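PDB 4XEA: peptidase M16 domain protein from Alicyclobacillus acidocaldarius subsp. acidocaldarius DSM 446, which probably hydrolyses peptide bonds as a metallopeptidase of family M16 and carries a nickel ion at its metal site in this crystal. Local coordinates for residues T111-V116 against E212-K217; Y97-T102 against K107-L112; C184-Y189 against S219-P224; R10-R13 against V19-L22; E69-D74 against S118-D123. All coordinates share one frame; numbering follows the deposited sequence.

Interaction 1 (T111-V116 against E212-K217). With NA (sodium ion), chain B.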
# COMPACT_ATOMS: atom_id res chain seq x y z
N THR A 111 -7.02 23.60 12.20
CA THR A 111 -6.15 23.93 11.08
C THR A 111 -6.75 23.44 9.75
O THR A 111 -6.67 24.13 8.72
CB THR A 111 -4.77 23.29 11.30
OG1 THR A 111 -4.26 23.64 12.60
CG2 THR A 111 -3.80 23.71 10.19
N LEU A 112 -7.36 22.26 9.78
CA LEU A 112 -7.98 21.68 8.58
C LEU A 112 -9.13 22.58 8.10
O LEU A 112 -9.20 22.95 6.93
CB LEU A 112 -8.47 20.25 8.87
CG LEU A 112 -9.15 19.53 7.69
CD1 LEU A 112 -8.21 19.40 6.51
CD2 LEU A 112 -9.67 18.19 8.15
N LEU A 113 -10.02 22.94 9.01
CA LEU A 113 -11.13 23.83 8.63
C LEU A 113 -10.57 25.14 8.11
O LEU A 113 -10.95 25.60 7.04
CB LEU A 113 -12.08 24.07 9.80
CG LEU A 113 -12.91 22.87 10.25
CD1 LEU A 113 -13.54 23.13 11.62
CD2 LEU A 113 -13.97 22.50 9.19
N ASP A 114 -9.66 25.74 8.88
CA ASP A 114 -9.11 27.07 8.55
C ASP A 114 -8.44 27.14 7.17
O ASP A 114 -8.71 28.06 6.39
CB ASP A 114 -8.12 27.51 9.63
CG ASP A 114 -8.80 27.84 10.95
OD1 ASP A 114 -10.06 27.93 11.00
OD2 ASP A 114 -8.07 28.02 11.92
N PHE A 115 -7.59 26.17 6.83
CA PHE A 115 -6.84 26.31 5.56
C PHE A 115 -7.68 25.97 4.31
O PHE A 115 -7.36 26.41 3.20
CB PHE A 115 -5.48 25.56 5.61
CG PHE A 115 -5.45 24.19 4.95
CD1 PHE A 115 -5.23 24.06 3.59
CD2 PHE A 115 -5.57 23.02 5.71
CE1 PHE A 115 -5.16 22.78 2.98
CE2 PHE A 115 -5.51 21.77 5.13
CZ PHE A 115 -5.31 21.64 3.75
N VAL A 116 -8.75 25.22 4.48
CA VAL A 116 -9.64 24.92 3.37
C VAL A 116 -10.69 26.03 3.18
O VAL A 116 -11.17 26.23 2.06
CB VAL A 116 -10.28 23.54 3.59
CG1 VAL A 116 -11.30 23.20 2.49
CG2 VAL A 116 -9.15 22.44 3.66
N GLU A 212 -18.01 23.34 15.95
CA GLU A 212 -19.13 24.32 16.05
C GLU A 212 -18.58 25.71 16.35
O GLU A 212 -18.99 26.68 15.74
CB GLU A 212 -20.12 23.93 17.16
CG GLU A 212 -20.84 22.58 17.00
CD GLU A 212 -22.16 22.65 16.26
OE1 GLU A 212 -22.89 21.64 16.30
OE2 GLU A 212 -22.46 23.69 15.62
N GLU A 213 -17.62 25.78 17.26
CA GLU A 213 -17.02 27.07 17.63
C GLU A 213 -16.23 27.68 16.49
O GLU A 213 -16.33 28.87 16.23
CB GLU A 213 -16.15 26.93 18.89
CG GLU A 213 -16.97 26.84 20.15
CD GLU A 213 -17.75 28.14 20.42
OE1 GLU A 213 -18.87 28.31 19.87
OE2 GLU A 213 -17.23 28.99 21.16
N ASN A 214 -15.47 26.86 15.77
CA ASN A 214 -14.71 27.33 14.63
C ASN A 214 -15.61 27.90 13.54
O ASN A 214 -15.32 28.97 12.99
CB ASN A 214 -13.87 26.16 14.05
CG ASN A 214 -12.98 26.60 12.90
OD1 ASN A 214 -13.45 26.85 11.79
ND2 ASN A 214 -11.67 26.65 13.16
N GLN A 215 -16.68 27.17 13.20
CA GLN A 215 -17.65 27.59 12.19
C GLN A 215 -18.51 28.78 12.62
O GLN A 215 -18.79 29.66 11.80
CB GLN A 215 -18.55 26.41 11.81
CG GLN A 215 -17.76 25.21 11.20
CD GLN A 215 -17.03 25.60 9.93
OE1 GLN A 215 -17.58 25.48 8.83
NE2 GLN A 215 -15.82 26.10 10.07
N ALA A 216 -18.92 28.80 13.89
CA ALA A 216 -19.72 29.91 14.44
C ALA A 216 -18.98 31.25 14.39
O ALA A 216 -19.61 32.30 14.22
CB ALA A 216 -20.18 29.59 15.87
N LYS A 217 -17.66 31.21 14.53
CA LYS A 217 -16.81 32.42 14.49
C LYS A 217 -16.56 32.97 13.09
O LYS A 217 -16.09 34.08 12.94
CB LYS A 217 -15.48 32.14 15.19
CG LYS A 217 -15.57 32.22 16.71
CD LYS A 217 -14.35 31.60 17.41
CE LYS A 217 -14.54 31.55 18.92
NZ LYS A 217 -13.70 30.49 19.57
NA NA B . -6.25 27.82 2.09
O HOH W 1 -4.91 28.92 3.62
O HOH W 2 -4.94 29.01 0.27

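Interaction 2 (Y97-T102 against K107-L112)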
# COMPACT_ATOMS: atom_id res chain seq x y z
N TYR A 97 -9.18 16.93 1.37
CA TYR A 97 -8.11 17.37 2.26
C TYR A 97 -8.16 16.54 3.55
O TYR A 97 -9.23 16.38 4.17
CB TYR A 97 -8.25 18.87 2.56
CG TYR A 97 -8.33 19.70 1.28
CD1 TYR A 97 -7.17 20.20 0.69
CD2 TYR A 97 -9.55 19.89 0.60
CE1 TYR A 97 -7.20 20.89 -0.48
CE2 TYR A 97 -9.59 20.62 -0.61
CZ TYR A 97 -8.41 21.11 -1.14
OH TYR A 97 -8.41 21.81 -2.32
N TYR A 98 -7.01 15.97 3.97
CA TYR A 98 -7.07 15.03 5.08
C TYR A 98 -5.79 15.00 5.88
O TYR A 98 -4.73 15.32 5.34
CB TYR A 98 -7.40 13.64 4.55
CG TYR A 98 -6.41 13.06 3.54
CD1 TYR A 98 -5.41 12.20 3.96
CD2 TYR A 98 -6.49 13.37 2.18
CE1 TYR A 98 -4.49 11.65 3.05
CE2 TYR A 98 -5.58 12.81 1.25
CZ TYR A 98 -4.60 11.96 1.70
OH TYR A 98 -3.68 11.44 0.83
N PHE A 99 -5.90 14.68 7.17
CA PHE A 99 -4.75 14.48 8.00
C PHE A 99 -4.90 13.18 8.76
O PHE A 99 -5.99 12.63 8.91
CB PHE A 99 -4.51 15.68 8.97
CG PHE A 99 -5.48 15.78 10.13
CD1 PHE A 99 -5.35 14.98 11.25
CD2 PHE A 99 -6.50 16.74 10.11
CE1 PHE A 99 -6.24 15.09 12.32
CE2 PHE A 99 -7.39 16.86 11.18
CZ PHE A 99 -7.26 16.03 12.28
N SER A 100 -3.78 12.69 9.24
CA SER A 100 -3.78 11.70 10.28
C SER A 100 -2.76 12.08 11.36
O SER A 100 -1.72 12.68 11.07
CB SER A 100 -3.51 10.34 9.70
OG SER A 100 -2.17 10.27 9.31
N GLY A 101 -3.08 11.77 12.61
CA GLY A 101 -2.22 12.12 13.74
C GLY A 101 -2.58 11.41 15.03
O GLY A 101 -3.49 10.58 15.05
N THR A 102 -1.87 11.75 16.10
CA THR A 102 -1.94 10.99 17.35
C THR A 102 -2.26 11.81 18.62
O THR A 102 -2.27 11.27 19.73
CB THR A 102 -0.61 10.26 17.56
OG1 THR A 102 0.46 11.21 17.57
CG2 THR A 102 -0.37 9.29 16.43
N LYS A 107 -6.47 20.97 17.73
CA LYS A 107 -5.67 21.89 16.92
C LYS A 107 -5.71 21.53 15.44
O LYS A 107 -5.88 22.41 14.59
CB LYS A 107 -4.22 21.94 17.41
CG LYS A 107 -3.34 22.97 16.69
CD LYS A 107 -2.20 23.45 17.57
CE LYS A 107 -2.67 24.59 18.50
NZ LYS A 107 -1.65 24.99 19.47
N HIS A 108 -5.61 20.24 15.13
CA HIS A 108 -5.50 19.79 13.76
C HIS A 108 -6.83 20.00 13.03
O HIS A 108 -6.85 20.45 11.89
CB HIS A 108 -5.09 18.32 13.67
CG HIS A 108 -3.73 18.04 14.25
ND1 HIS A 108 -2.60 18.74 13.87
CD2 HIS A 108 -3.32 17.14 15.17
CE1 HIS A 108 -1.56 18.30 14.55
NE2 HIS A 108 -1.97 17.33 15.35
N VAL A 109 -7.94 19.67 13.68
CA VAL A 109 -9.25 19.91 13.08
C VAL A 109 -9.46 21.39 12.76
O VAL A 109 -10.00 21.73 11.70
CB VAL A 109 -10.40 19.39 13.95
CG1 VAL A 109 -11.77 19.79 13.30
CG2 VAL A 109 -10.28 17.88 14.08
N GLY A 110 -9.07 22.25 13.69
CA GLY A 110 -9.07 23.71 13.52
C GLY A 110 -8.22 24.15 12.32
O GLY A 110 -8.66 24.96 11.51
N THR A 111 -7.02 23.60 12.20
CA THR A 111 -6.15 23.93 11.08
C THR A 111 -6.75 23.44 9.75
O THR A 111 -6.67 24.13 8.72
CB THR A 111 -4.77 23.29 11.30
OG1 THR A 111 -4.26 23.64 12.60
CG2 THR A 111 -3.80 23.71 10.19
N LEU A 112 -7.36 22.26 9.78
CA LEU A 112 -7.98 21.68 8.58
C LEU A 112 -9.13 22.58 8.10
O LEU A 112 -9.20 22.95 6.93
CB LEU A 112 -8.47 20.25 8.87
CG LEU A 112 -9.15 19.53 7.69
CD1 LEU A 112 -8.21 19.40 6.51
CD2 LEU A 112 -9.67 18.19 8.15

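Interaction 3 (C184-Y189 against S219-P224)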
# COMPACT_ATOMS: atom_id res chain seq x y z
N CYS A 184 -14.87 29.56 -8.94
CA CYS A 184 -15.05 28.16 -8.61
C CYS A 184 -14.87 27.92 -7.14
O CYS A 184 -15.63 27.15 -6.57
CB CYS A 184 -14.15 27.26 -9.45
SG CYS A 184 -14.58 27.35 -11.15
N TYR A 185 -13.92 28.59 -6.50
CA TYR A 185 -13.72 28.42 -5.07
C TYR A 185 -14.95 28.93 -4.30
O TYR A 185 -15.43 28.26 -3.39
CB TYR A 185 -12.45 29.13 -4.56
CG TYR A 185 -12.27 29.04 -3.07
CD1 TYR A 185 -12.59 30.11 -2.23
CD2 TYR A 185 -11.77 27.88 -2.49
CE1 TYR A 185 -12.45 30.01 -0.87
CE2 TYR A 185 -11.63 27.77 -1.14
CZ TYR A 185 -11.96 28.83 -0.34
OH TYR A 185 -11.79 28.69 1.00
N ASP A 186 -15.44 30.11 -4.66
CA ASP A 186 -16.60 30.68 -3.97
C ASP A 186 -17.83 29.80 -4.19
O ASP A 186 -18.62 29.62 -3.27
CB ASP A 186 -16.87 32.16 -4.36
CG ASP A 186 -15.90 33.15 -3.71
OD1 ASP A 186 -15.14 32.83 -2.73
OD2 ASP A 186 -15.91 34.31 -4.19
N THR A 187 -17.97 29.21 -5.37
CA THR A 187 -19.15 28.42 -5.70
C THR A 187 -19.14 27.06 -4.99
O THR A 187 -20.17 26.63 -4.48
CB THR A 187 -19.25 28.20 -7.20
OG1 THR A 187 -19.33 29.47 -7.86
CG2 THR A 187 -20.49 27.34 -7.59
N PHE A 188 -17.98 26.39 -4.99
CA PHE A 188 -17.92 24.98 -4.61
C PHE A 188 -17.37 24.71 -3.25
O PHE A 188 -17.54 23.62 -2.73
CB PHE A 188 -17.12 24.18 -5.66
CG PHE A 188 -17.83 24.03 -6.97
CD1 PHE A 188 -17.47 24.81 -8.06
CD2 PHE A 188 -18.87 23.12 -7.12
CE1 PHE A 188 -18.13 24.70 -9.29
CE2 PHE A 188 -19.51 22.96 -8.35
CZ PHE A 188 -19.14 23.75 -9.44
N TYR A 189 -16.70 25.69 -2.64
CA TYR A 189 -16.10 25.49 -1.33
C TYR A 189 -16.95 26.06 -0.21
O TYR A 189 -16.48 26.20 0.90
CB TYR A 189 -14.70 26.06 -1.30
CG TYR A 189 -13.67 25.09 -1.84
CD1 TYR A 189 -13.57 24.84 -3.21
CD2 TYR A 189 -12.80 24.42 -0.97
CE1 TYR A 189 -12.64 23.94 -3.72
CE2 TYR A 189 -11.84 23.54 -1.47
CZ TYR A 189 -11.79 23.28 -2.86
OH TYR A 189 -10.84 22.43 -3.38
N SER A 219 -17.92 33.86 8.99
CA SER A 219 -19.10 34.37 8.31
C SER A 219 -19.21 33.80 6.92
O SER A 219 -18.31 33.95 6.08
CB SER A 219 -19.08 35.88 8.23
OG SER A 219 -19.42 36.43 9.48
N PHE A 220 -20.32 33.14 6.65
CA PHE A 220 -20.52 32.56 5.36
C PHE A 220 -21.65 33.25 4.64
O PHE A 220 -22.61 33.67 5.26
CB PHE A 220 -20.80 31.08 5.52
CG PHE A 220 -19.69 30.34 6.21
CD1 PHE A 220 -18.62 29.84 5.49
CD2 PHE A 220 -19.71 30.18 7.59
CE1 PHE A 220 -17.59 29.17 6.13
CE2 PHE A 220 -18.69 29.52 8.23
CZ PHE A 220 -17.63 29.01 7.50
N LYS A 221 -21.49 33.33 3.32
CA LYS A 221 -22.55 33.74 2.42
C LYS A 221 -23.70 32.74 2.41
O LYS A 221 -23.60 31.63 2.97
CB LYS A 221 -22.01 33.87 0.99
CG LYS A 221 -21.14 35.12 0.76
CD LYS A 221 -20.18 34.87 -0.42
CE LYS A 221 -19.26 36.06 -0.69
NZ LYS A 221 -18.05 35.60 -1.46
N GLU A 222 -24.79 33.16 1.79
CA GLU A 222 -25.88 32.27 1.46
C GLU A 222 -25.33 31.19 0.58
O GLU A 222 -24.44 31.44 -0.24
CB GLU A 222 -27.02 32.99 0.72
CG GLU A 222 -27.74 34.03 1.59
CD GLU A 222 -28.00 33.49 3.00
OE1 GLU A 222 -28.56 32.38 3.14
OE2 GLU A 222 -27.60 34.18 3.97
N PRO A 223 -25.83 29.97 0.77
CA PRO A 223 -25.28 28.88 -0.03
C PRO A 223 -25.52 29.13 -1.53
O PRO A 223 -26.64 29.39 -1.93
CB PRO A 223 -26.01 27.64 0.48
CG PRO A 223 -27.03 28.12 1.50
CD PRO A 223 -26.69 29.50 1.87
N PRO A 224 -24.48 29.11 -2.35
CA PRO A 224 -24.70 29.05 -3.80
C PRO A 224 -25.55 27.83 -4.24
O PRO A 224 -25.40 26.72 -3.72
CB PRO A 224 -23.28 28.93 -4.37
CG PRO A 224 -22.38 29.38 -3.25
CD PRO A 224 -23.05 28.96 -2.00

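Interaction 4 (R10-R13 against V19-L22)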
# COMPACT_ATOMS: atom_id res chain seq x y z
N ARG A 10 -21.67 9.56 15.00
CA ARG A 10 -22.38 10.79 15.30
C ARG A 10 -22.36 11.70 14.07
O ARG A 10 -21.31 12.26 13.71
CB ARG A 10 -21.73 11.49 16.51
CG ARG A 10 -22.56 12.60 17.15
CD ARG A 10 -21.80 13.31 18.28
NE ARG A 10 -21.41 12.39 19.36
CZ ARG A 10 -20.81 12.76 20.50
NH1 ARG A 10 -20.48 14.03 20.72
NH2 ARG A 10 -20.53 11.85 21.42
N THR A 11 -23.52 11.83 13.44
CA THR A 11 -23.72 12.57 12.21
C THR A 11 -24.76 13.70 12.43
O THR A 11 -25.89 13.43 12.84
CB THR A 11 -24.25 11.65 11.10
OG1 THR A 11 -23.32 10.56 10.85
CG2 THR A 11 -24.46 12.42 9.83
N TRP A 12 -24.37 14.94 12.16
CA TRP A 12 -25.26 16.08 12.24
C TRP A 12 -24.86 17.13 11.20
O TRP A 12 -23.87 16.94 10.46
CB TRP A 12 -25.33 16.64 13.68
CG TRP A 12 -24.24 17.54 14.08
CD1 TRP A 12 -24.32 18.89 14.26
CD2 TRP A 12 -22.91 17.16 14.46
NE1 TRP A 12 -23.11 19.39 14.71
CE2 TRP A 12 -22.23 18.34 14.83
CE3 TRP A 12 -22.22 15.94 14.52
CZ2 TRP A 12 -20.89 18.33 15.24
CZ3 TRP A 12 -20.91 15.94 14.93
CH2 TRP A 12 -20.25 17.13 15.29
N ARG A 13 -25.67 18.17 11.08
CA ARG A 13 -25.47 19.24 10.09
C ARG A 13 -25.42 20.59 10.80
O ARG A 13 -26.31 20.91 11.58
CB ARG A 13 -26.59 19.23 9.04
CG ARG A 13 -26.37 20.23 7.90
CD ARG A 13 -27.53 20.32 6.89
NE ARG A 13 -27.97 18.99 6.40
CZ ARG A 13 -27.67 18.41 5.25
NH1 ARG A 13 -26.86 18.98 4.38
NH2 ARG A 13 -28.20 17.22 4.97
N VAL A 19 -22.14 19.02 6.75
CA VAL A 19 -22.45 17.74 7.40
C VAL A 19 -21.16 17.22 8.03
O VAL A 19 -20.12 17.21 7.40
CB VAL A 19 -23.06 16.73 6.38
CG1 VAL A 19 -23.09 15.29 6.92
CG2 VAL A 19 -24.49 17.17 5.96
N VAL A 20 -21.25 16.78 9.29
CA VAL A 20 -20.15 16.26 10.04
C VAL A 20 -20.50 14.86 10.50
O VAL A 20 -21.62 14.62 10.97
CB VAL A 20 -19.80 17.09 11.30
CG1 VAL A 20 -18.53 16.48 12.05
CG2 VAL A 20 -19.54 18.57 10.95
N THR A 21 -19.55 13.93 10.37
CA THR A 21 -19.69 12.58 10.91
C THR A 21 -18.45 12.24 11.71
O THR A 21 -17.35 12.25 11.15
CB THR A 21 -19.88 11.54 9.79
OG1 THR A 21 -21.21 11.70 9.22
CG2 THR A 21 -19.73 10.12 10.35
N LEU A 22 -18.62 11.95 13.00
CA LEU A 22 -17.53 11.57 13.87
C LEU A 22 -17.69 10.10 14.27
O LEU A 22 -18.79 9.65 14.60
CB LEU A 22 -17.48 12.44 15.14
CG LEU A 22 -17.43 13.97 14.99
CD1 LEU A 22 -17.51 14.66 16.39
CD2 LEU A 22 -16.20 14.44 14.21

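Interaction 5 (E69-D74 against S118-D123). With NA (sodium ion), chain B.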
# COMPACT_ATOMS: atom_id res chain seq x y z
N GLU A 69 -1.47 27.35 0.30
CA GLU A 69 -0.87 28.69 0.45
C GLU A 69 -1.49 29.45 1.63
O GLU A 69 -2.72 29.52 1.74
CB GLU A 69 -1.08 29.51 -0.84
CG GLU A 69 -0.41 30.91 -0.84
CD GLU A 69 1.04 30.87 -1.31
OE1 GLU A 69 1.28 30.55 -2.49
OE2 GLU A 69 1.94 31.19 -0.50
N ASP A 70 -0.65 30.01 2.52
CA ASP A 70 -1.15 30.86 3.61
C ASP A 70 -0.06 31.83 4.06
O ASP A 70 1.06 31.42 4.33
CB ASP A 70 -1.59 30.00 4.80
CG ASP A 70 -2.54 30.71 5.75
OD1 ASP A 70 -2.17 31.75 6.33
OD2 ASP A 70 -3.68 30.19 5.93
N PRO A 71 -0.39 33.14 4.13
CA PRO A 71 0.63 34.08 4.62
C PRO A 71 0.92 33.95 6.12
O PRO A 71 1.96 34.44 6.60
CB PRO A 71 0.01 35.44 4.32
CG PRO A 71 -1.48 35.19 4.39
CD PRO A 71 -1.67 33.80 3.86
N GLU A 72 -0.01 33.32 6.86
CA GLU A 72 0.12 33.19 8.32
C GLU A 72 0.34 31.74 8.80
O GLU A 72 0.08 31.45 9.97
CB GLU A 72 -1.11 33.80 9.03
CG GLU A 72 -1.56 35.21 8.56
CD GLU A 72 -0.59 36.36 8.91
OE1 GLU A 72 -0.69 37.42 8.26
OE2 GLU A 72 0.25 36.23 9.84
N MSE A 73 0.85 30.87 7.93
CA MSE A 73 1.07 29.46 8.24
C MSE A 73 1.93 28.79 7.15
O MSE A 73 1.70 29.03 5.95
CB MSE A 73 -0.26 28.69 8.24
CG MSE A 73 -1.12 28.79 9.49
SE MSE A 73 -2.28 27.20 9.66
CE MSE A 73 -3.79 27.64 8.45
N ASP A 74 2.89 27.96 7.58
CA ASP A 74 3.33 26.76 6.81
C ASP A 74 2.33 25.70 7.24
O ASP A 74 2.40 25.18 8.37
CB ASP A 74 4.78 26.35 7.20
CG ASP A 74 5.29 25.05 6.51
OD1 ASP A 74 4.52 24.23 5.97
OD2 ASP A 74 6.52 24.84 6.56
N SER A 118 -10.24 29.36 3.62
CA SER A 118 -9.70 30.60 3.04
C SER A 118 -8.78 30.25 1.90
O SER A 118 -8.09 29.23 1.94
CB SER A 118 -8.91 31.43 4.06
OG SER A 118 -9.68 31.69 5.20
N ILE A 119 -8.74 31.09 0.88
CA ILE A 119 -7.80 30.85 -0.22
C ILE A 119 -7.00 32.10 -0.41
O ILE A 119 -7.54 33.19 -0.21
CB ILE A 119 -8.48 30.49 -1.54
CG1 ILE A 119 -7.43 29.88 -2.48
CG2 ILE A 119 -9.16 31.72 -2.15
CD1 ILE A 119 -7.95 29.19 -3.69
N HIS A 120 -5.74 31.95 -0.80
CA HIS A 120 -4.84 33.09 -0.93
C HIS A 120 -4.19 33.07 -2.31
O HIS A 120 -3.10 32.54 -2.51
CB HIS A 120 -3.82 33.10 0.23
CG HIS A 120 -4.45 33.20 1.59
ND1 HIS A 120 -4.72 34.41 2.21
CD2 HIS A 120 -4.90 32.24 2.44
CE1 HIS A 120 -5.29 34.18 3.38
NE2 HIS A 120 -5.42 32.87 3.54
N LEU A 121 -4.88 33.68 -3.27
CA LEU A 121 -4.42 33.75 -4.64
C LEU A 121 -3.96 35.14 -5.00
O LEU A 121 -4.59 36.13 -4.62
CB LEU A 121 -5.56 33.39 -5.58
CG LEU A 121 -6.16 31.99 -5.44
CD1 LEU A 121 -7.22 31.81 -6.49
CD2 LEU A 121 -5.06 30.95 -5.57
N THR A 122 -2.87 35.22 -5.76
CA THR A 122 -2.37 36.48 -6.30
C THR A 122 -2.08 36.24 -7.78
O THR A 122 -1.89 35.08 -8.19
CB THR A 122 -1.04 36.93 -5.63
OG1 THR A 122 0.02 36.07 -6.04
CG2 THR A 122 -1.16 36.93 -4.09
N ASP A 123 -2.04 37.30 -8.58
CA ASP A 123 -1.74 37.13 -9.99
C ASP A 123 -0.40 36.44 -10.13
O ASP A 123 -0.27 35.51 -10.93
CB ASP A 123 -1.75 38.46 -10.75
CG ASP A 123 -3.13 39.07 -10.85
OD1 ASP A 123 -4.04 38.40 -11.38
OD2 ASP A 123 -3.30 40.22 -10.38
NA NA B . -6.25 27.82 2.09
O HOH W 2 -4.94 29.01 0.27
O HOH W 1 -4.91 28.92 3.62

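Interaction 1 (T111-V116 against E212-K217)
The amide of Asn214 meets the carboxylate of Asp114 at its ND2 end, while one face of it lies against Leu113. The amide and carboxylate planes are 30° apart. Leu113 CD1 sits over that face, 3.7 Å from Asn214 CG. The Asn214 ND2 bond to Asp114 OD1 is 3.0 Å long and fairly straight. It leaves in the plane of the amide but reaches the oxygen from above the carboxylate plane. The same OD1 forms a salt bridge with Lys218. Asn214 CG stands anti to its backbone N (chi1 -177°), which carries the amide across to the other helix.

These residues join helix 105-116 to helix 204-216. The two segments run roughly parallel, 23° apart, with axes at 10.6 Å. Leu112, Leu113 and Val116 turn to strands 31-37 and 194-200 of the six-stranded sheet.

The other end of the amide is held too. Gln215 NE2 donates to Asn214 OD1 at 3.0 Å, and also to Gln117. With both ends engaged, the rotation of the amide is fixed. With an alanine at Asn214, Asp114 would probably keep Lys218 but lose its amide donor, and Gln215 NE2 would lose its acceptor OD1.

On the sodium side, the Phe115 ring has Val116 CG2 over one face and Thr111 O at its edge. Phe115 O binds a sodium ion at 2.1 Å.

Interaction 2 (Y97-T102 against K107-L112)
A strand-turn-helix unit brings the Phe99 ring onto His108, Val109 and Leu112. Helix 105-116 doubles back over strand 95-101; the short segments 97-101 and 107-112 run at 166°, nearly antiparallel. His108 CB lies over one face of the Phe99 ring, 3.7 Å from its centroid, and makes a CH-pi contact. It is offset toward the rim, with its nearest ring atom, Phe99 CZ, at 3.4 Å. Val109 CG2 comes to the ring edge, near its plane, 4.0 Å from Phe99 CZ. Phe99 takes the crowded position between backbone N and carbonyl carbon (chi1 73°), which aims its ring at the helix.

The strand is an inner one of the six-stranded mixed sheet, flanked by strands 31-37 and 84-90, so the contact seats the helix on the sheet. The imidazole of His108 stands obliquely to the Phe99 ring, with planes at 50°. Its NE2 is bonded to His82 O.

One turn on, Leu112 divides its methyls. CD2 touches Phe99 CD2 at 4.0 Å, and CD1 touches Tyr97 CB at 4.0 Å. The Tyr97 ring leads away from the helix, and its hydroxyl is hydrogen-bonded to that of Tyr189.

Interaction 3 (C184-Y189 against S219-P224)
Asp186 of helix 178-188 and Lys221 of the loop after helix 204-216 meet at their charged ends, their side chains crossing obliquely. Asp186 OD2 stands 3.7 Å from Lys221 NZ, a long salt bridge. The lysine chain is extended beyond CG, and this full length is what brings its ammonium to the carboxylate. Both residues are exposed, so water probably weakens the pairing.

Pro224 packs on the helix backbone. Its side chain points toward the helix, and the ring corner CG is the atom that touches. Pro224 CG lies 3.7 Å from Thr187 O and 3.8 Å from Asp186 O. The proline therefore rests against two successive carbonyls in the last turn of the helix. The side chain of Thr187 itself starts away from the loop, so that residue meets the proline through its backbone oxygen.

The two patches differ in kind. One is a charge pair at the surface, and the other is a ring set on backbone oxygens. Together they bury 147 Å².

On the inner side of the helix, Tyr185 and Tyr189 pack on each other, and the Tyr185 hydroxyl is bonded to Val116 O of helix 105-116. Phe188 stacks on Tyr39 and meets Phe46 of strand 45-48 edge-to-face, and Thr48 of the same strand touches both Thr187 and Pro224. The loop then runs on to strand 227-229, which pairs with strand 45-48.

Interaction 4 (R10-R13 against V19-L22)
Val19 opens the second strand opposite Arg13, a non-hydrogen-bonded pair of this antiparallel hairpin. Its CG2 lies over one face of the Arg13 guanidinium, 3.4 Å from NH1. Val20 pairs with Trp12 through two backbone bonds, Val20 N to Trp12 O at 2.9 Å and Trp12 N to Val20 O at 3.0 Å. Val20 CB sits over the six-membered ring of Trp12, 4.0 Å from its centroid, in a CH-pi contact. Trp12 CG stands between its backbone N and carbonyl carbon (chi1 81°), which lays the indole beside Val20. Thr21 faces Thr11, and their OG1 atoms share a hydrogen bond of 2.9 Å. Leu22 closes the pairing with two backbone bonds to Arg10. Its CD1 comes to the edge of the indole, 3.8 Å from Trp12 CH2. Trp12 NE1 is hydrogen-bonded to Glu212 OE1. A serine in place of Trp12 would probably uncover Val20 and Leu22 and leave Glu212 without its indole N-H.

Trp12, Val20 and Leu22 turn to helix 204-216; Thr11, Val19 and Thr21 to helix 367-379. Backbone bonds, apolar packing and one hydroxyl pair join the strands, while salt bridges tie Arg10 to Asp205 and Arg13 to Glu383, in other parts of the fold.

Interaction 5 (E69-D74 against S118-D123)
A sodium site lies where two loops meet, with the ring of His120 packed against Pro71 beside it. Pro71 CD sits over the centre of the imidazole, 3.5 Å from the ring centroid, in a CH-pi contact. The two side chains cross at about a right angle. Glu69 O approaches the same ring obliquely, 3.6 Å from His120 CD2.

The polar link runs through water. Glu69 O accepts from water 2 at 2.7 Å and from water 1 at 2.9 Å. Water 2 in turn accepts from His120 N, and water 1 donates to Asp70 OD2. Both waters bind the sodium, as does Ser118 O at 2.3 Å. Phe115 O and Met67 O complete the five ligands.

Asp70 is held by its own loop. Glu72 N donates at 2.7 Å to the anti lone pair of Asp70 OD1, and this makes an Asx turn within the type I turn from Asp70 to Met73. This probably helps to hold OD2 facing water 1.

The ligands are all neutral oxygens, from backbone and water. The Asp70 carboxylate stands in the second shell, where it would probably polarise water 1 and offset part of the ion's charge.

How the interactions relate
From the N terminus, interaction 4 closes a short hairpin first and stands in series with the rest. Interaction 5 opens next and closes a loop from 69-74 to 118-123. Interaction 2 is nested inside that loop and joins strand 95-101 to helix 105-116. Interaction 1 starts where interaction 2 ends, sharing Thr111 and Leu112, and it crosses interaction 5 on its way to helix 204-216. Interaction 3 crosses interaction 1 in turn, tying helix 178-188 to the loop after helix 204-216. Sodium and its two waters belong to both interactions 1 and 5. Glu212 with Trp12 connects interactions 1 and 4, and Tyr97 with Tyr189 connects interactions 2 and 3.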